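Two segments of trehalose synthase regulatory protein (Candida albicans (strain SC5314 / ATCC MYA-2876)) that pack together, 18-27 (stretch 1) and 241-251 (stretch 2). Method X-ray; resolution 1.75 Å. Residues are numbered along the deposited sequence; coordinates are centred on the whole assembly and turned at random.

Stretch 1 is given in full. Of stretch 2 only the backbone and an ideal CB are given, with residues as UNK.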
# COMPACT_ATOMS: atom_id res chain seq x y z
N ASN A 18 0.23 -19.24 -17.82
CA ASN A 18 1.47 -19.99 -17.72
C ASN A 18 2.59 -19.08 -17.23
O ASN A 18 3.17 -18.32 -18.00
CB ASN A 18 1.83 -20.61 -19.07
CG ASN A 18 2.95 -21.62 -18.97
OD1 ASN A 18 3.32 -22.04 -17.87
ND2 ASN A 18 3.48 -22.03 -20.11
N GLY A 19 2.88 -19.16 -15.93
CA GLY A 19 3.89 -18.31 -15.33
C GLY A 19 3.54 -17.93 -13.90
O GLY A 19 2.58 -18.44 -13.33
N LYS A 20 4.33 -17.02 -13.33
CA LYS A 20 4.15 -16.61 -11.93
C LYS A 20 2.94 -15.70 -11.73
O LYS A 20 2.54 -14.96 -12.64
CB LYS A 20 5.41 -15.91 -11.42
CG LYS A 20 6.66 -16.77 -11.37
CD LYS A 20 7.89 -15.90 -11.13
CE LYS A 20 9.16 -16.71 -10.97
NZ LYS A 20 10.34 -15.81 -10.75
N ARG A 21 2.37 -15.75 -10.54
CA ARG A 21 1.24 -14.90 -10.17
C ARG A 21 1.63 -14.03 -8.98
O ARG A 21 2.09 -14.55 -7.96
CB ARG A 21 0.01 -15.74 -9.82
CG ARG A 21 -0.29 -16.86 -10.82
CD ARG A 21 -1.25 -17.86 -10.19
NE ARG A 21 -1.37 -19.10 -10.96
CZ ARG A 21 -1.96 -20.19 -10.49
NH1 ARG A 21 -2.47 -20.20 -9.26
NH2 ARG A 21 -2.03 -21.29 -11.24
N LEU A 22 1.44 -12.72 -9.12
CA LEU A 22 1.79 -11.76 -8.07
C LEU A 22 0.52 -11.15 -7.51
O LEU A 22 -0.30 -10.61 -8.25
CB LEU A 22 2.71 -10.67 -8.61
CG LEU A 22 3.03 -9.53 -7.63
CD1 LEU A 22 3.77 -10.07 -6.42
CD2 LEU A 22 3.84 -8.46 -8.34
N ILE A 23 0.35 -11.26 -6.19
CA ILE A 23 -0.84 -10.77 -5.53
C ILE A 23 -0.44 -9.77 -4.46
O ILE A 23 0.37 -10.08 -3.60
CB ILE A 23 -1.65 -11.92 -4.90
CG1 ILE A 23 -2.16 -12.86 -6.01
CG2 ILE A 23 -2.81 -11.36 -4.08
CD1 ILE A 23 -2.83 -14.12 -5.51
N ILE A 24 -0.99 -8.57 -4.55
CA ILE A 24 -0.67 -7.51 -3.60
C ILE A 24 -1.94 -7.10 -2.88
O ILE A 24 -2.91 -6.67 -3.51
CB ILE A 24 -0.02 -6.29 -4.31
CG1 ILE A 24 1.33 -6.72 -4.91
CG2 ILE A 24 0.16 -5.13 -3.34
CD1 ILE A 24 1.92 -5.73 -5.87
N LEU A 25 -1.94 -7.29 -1.56
CA LEU A 25 -3.12 -7.03 -0.75
C LEU A 25 -2.90 -5.84 0.17
O LEU A 25 -2.08 -5.90 1.09
CB LEU A 25 -3.49 -8.27 0.06
CG LEU A 25 -3.66 -9.56 -0.74
CD1 LEU A 25 -4.02 -10.74 0.18
CD2 LEU A 25 -4.71 -9.36 -1.82
N ALA A 26 -3.63 -4.75 -0.08
CA ALA A 26 -3.58 -3.57 0.79
C ALA A 26 -4.64 -3.73 1.86
O ALA A 26 -5.81 -3.41 1.64
CB ALA A 26 -3.79 -2.28 -0.00
N LEU A 27 -4.23 -4.24 3.02
CA LEU A 27 -5.16 -4.57 4.09
C LEU A 27 -4.76 -3.89 5.38
O LEU A 27 -3.58 -3.65 5.63
CB LEU A 27 -5.22 -6.08 4.30
CG LEU A 27 -5.59 -6.96 3.11
CD1 LEU A 27 -5.46 -8.42 3.47
CD2 LEU A 27 -7.00 -6.64 2.64
N UNK A 241 9.09 -12.26 -18.95
CA UNK A 241 7.69 -12.19 -18.59
C UNK A 241 7.42 -13.33 -17.62
O UNK A 241 6.47 -14.09 -17.80
CB UNK A 241 6.78 -12.27 -19.82
N UNK A 242 8.28 -13.46 -16.62
CA UNK A 242 8.15 -14.53 -15.63
C UNK A 242 6.82 -14.42 -14.89
O UNK A 242 6.23 -15.43 -14.51
CB UNK A 242 9.31 -14.49 -14.64
N UNK A 243 6.35 -13.20 -14.68
CA UNK A 243 5.05 -12.98 -14.06
C UNK A 243 3.99 -12.80 -15.15
O UNK A 243 4.08 -11.89 -15.97
CB UNK A 243 5.09 -11.76 -13.13
N UNK A 244 2.99 -13.68 -15.15
CA UNK A 244 1.95 -13.68 -16.16
C UNK A 244 0.61 -13.17 -15.64
O UNK A 244 -0.34 -13.01 -16.40
CB UNK A 244 1.78 -15.09 -16.72
N UNK A 245 0.53 -12.91 -14.34
CA UNK A 245 -0.69 -12.40 -13.74
C UNK A 245 -0.39 -11.56 -12.51
O UNK A 245 0.41 -11.96 -11.67
CB UNK A 245 -1.63 -13.55 -13.37
N UNK A 246 -1.03 -10.39 -12.43
CA UNK A 246 -0.89 -9.50 -11.27
C UNK A 246 -2.26 -9.11 -10.74
O UNK A 246 -3.18 -8.81 -11.51
CB UNK A 246 -0.09 -8.25 -11.64
N UNK A 247 -2.42 -9.14 -9.42
CA UNK A 247 -3.67 -8.77 -8.79
C UNK A 247 -3.40 -7.78 -7.66
O UNK A 247 -2.46 -7.95 -6.90
CB UNK A 247 -4.40 -10.01 -8.27
N UNK A 248 -4.24 -6.75 -7.56
CA UNK A 248 -4.16 -5.82 -6.44
C UNK A 248 -5.52 -5.70 -5.80
O UNK A 248 -6.52 -5.52 -6.51
CB UNK A 248 -3.65 -4.45 -6.89
N UNK A 249 -5.58 -5.81 -4.48
CA UNK A 249 -6.81 -5.59 -3.74
C UNK A 249 -6.61 -4.49 -2.72
O UNK A 249 -5.57 -4.43 -2.07
CB UNK A 249 -7.27 -6.88 -3.06
N UNK A 250 -7.60 -3.62 -2.57
CA UNK A 250 -7.50 -2.56 -1.61
C UNK A 250 -8.85 -2.07 -1.13
O UNK A 250 -9.82 -2.82 -1.11
CB UNK A 250 -6.71 -1.40 -2.21
N UNK A 251 -8.88 -0.80 -0.74
CA UNK A 251 -10.12 -0.15 -0.35
C UNK A 251 -10.41 1.00 -1.28
O UNK A 251 -9.95 1.03 -2.42
CB UNK A 251 -10.05 0.34 1.10

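The two backbones run as parallel strands, so along them the side chains of stretch 2 fall mostly on one or the other face of the sheet beside those of stretch 1.

At position 241 the ideal CB has nothing of stretch 1 within 5.5 Å, so this contact sets little preference; the residue is His241.

Position 242 lies before the strand. Its carbonyl O accepts a hydrogen bond from Lys20 N (2.7 Å), but its CB is 4.0 Å from Lys20 CD, beside an aliphatic chain ending in an ammonium. A long polar or acidic side chain would suit. Glu242 is found, its OE1 4.5 Å from Lys20 NZ: opposite charges near each other, but beyond a salt bridge.

The CB at 243 shares a face with Lys20 and Leu22, which invites an apolar residue. Val243 (chi1 t) places CG1 4.2 Å from Leu22 CB and CG2 4.0 Å from Lys20 CB.

Position 244 points toward stretch 1, its CB 3.7 Å from Asn18 O and 4.1 Å from Gly19 CA. A small residue fits easily at such close range, and Ala244 is there. Its N donates to Lys20 O (2.9 Å), which also receives a weak bond from the N of 245 (3.3 Å), at the beta bulge.

At 245 the CB lies 4.4 Å from Arg21 CG. Small or apolar residues would suit; Ala245 occupies it, and its O accepts from Leu22 N (2.9 Å).

Position 246 returns to the face of Leu22, so an aliphatic residue is expected, with beta-branching compatible with the extended backbone. Val246 brings CG1 4.4 Å from Leu22 CD2.

Position 247 has its CB 4.3 Å from Ile23 CG1, with Leu25 further along the same face. A larger aliphatic residue could reach both: Leu247 CD2 lies 4.1 Å from Ile23 CG2 and 4.5 Å from Leu25 CD2.

On the other face, 248 pairs with Ile24, and Ala26 lies ahead. A long aliphatic or aromatic side chain could span them. Tyr248 does, with CD2 3.7 Å from Ile24 CG2 and CZ 3.8 Å from Ala26 CB; its hydroxyl is hydrogen-bonded elsewhere in the structure.

At 249 the CB is already 3.8 Å from Leu25 CD2, so small apolar or polar residues are plausible. Ser249 packs its CB there, while Ser249 OG hydrogen-bonds the O of water 1 (2.8 Å), which also donates weakly to Ala26 O.

The ideal CB at 250 would be 3.8 Å from Ala26 CB, a normal packing distance, so this contact would admit a small residue; Gly250 leaves it unmade. At 251 a CB would have room, so this contact does not demand Gly251.

Stretch 2, residues 241-251: HEVAAVLYSGG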
# COMPACT_ATOMS: atom_id res chain seq x y z
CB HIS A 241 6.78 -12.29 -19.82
CG HIS A 241 6.75 -11.05 -20.65
ND1 HIS A 241 5.65 -10.21 -20.70
CD2 HIS A 241 7.67 -10.50 -21.48
CE1 HIS A 241 5.90 -9.21 -21.52
NE2 HIS A 241 7.12 -9.36 -22.00
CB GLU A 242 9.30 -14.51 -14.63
CG GLU A 242 10.67 -14.83 -15.23
CD GLU A 242 10.89 -16.32 -15.42
OE1 GLU A 242 10.02 -17.12 -15.02
OE2 GLU A 242 11.95 -16.69 -15.98
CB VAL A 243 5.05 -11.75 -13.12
CG1 VAL A 243 3.63 -11.41 -12.67
CG2 VAL A 243 5.94 -12.02 -11.91
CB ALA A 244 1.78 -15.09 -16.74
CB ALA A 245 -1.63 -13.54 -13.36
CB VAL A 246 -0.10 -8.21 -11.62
CG1 VAL A 246 0.08 -7.34 -10.37
CG2 VAL A 246 1.25 -8.56 -12.22
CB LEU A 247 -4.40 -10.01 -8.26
CG LEU A 247 -5.80 -9.86 -7.64
CD1 LEU A 247 -6.58 -11.15 -7.84
CD2 LEU A 247 -5.77 -9.50 -6.16
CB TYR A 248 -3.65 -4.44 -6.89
CG TYR A 248 -3.66 -3.40 -5.80
CD1 TYR A 248 -4.79 -2.62 -5.54
CD2 TYR A 248 -2.54 -3.20 -5.00
CE1 TYR A 248 -4.80 -1.68 -4.53
CE2 TYR A 248 -2.54 -2.25 -3.99
CZ TYR A 248 -3.67 -1.50 -3.76
OH TYR A 248 -3.69 -0.54 -2.77
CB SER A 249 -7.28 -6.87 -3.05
OG SER A 249 -8.49 -6.63 -2.34
O HOH W 1 -8.23 -5.12 -0.01
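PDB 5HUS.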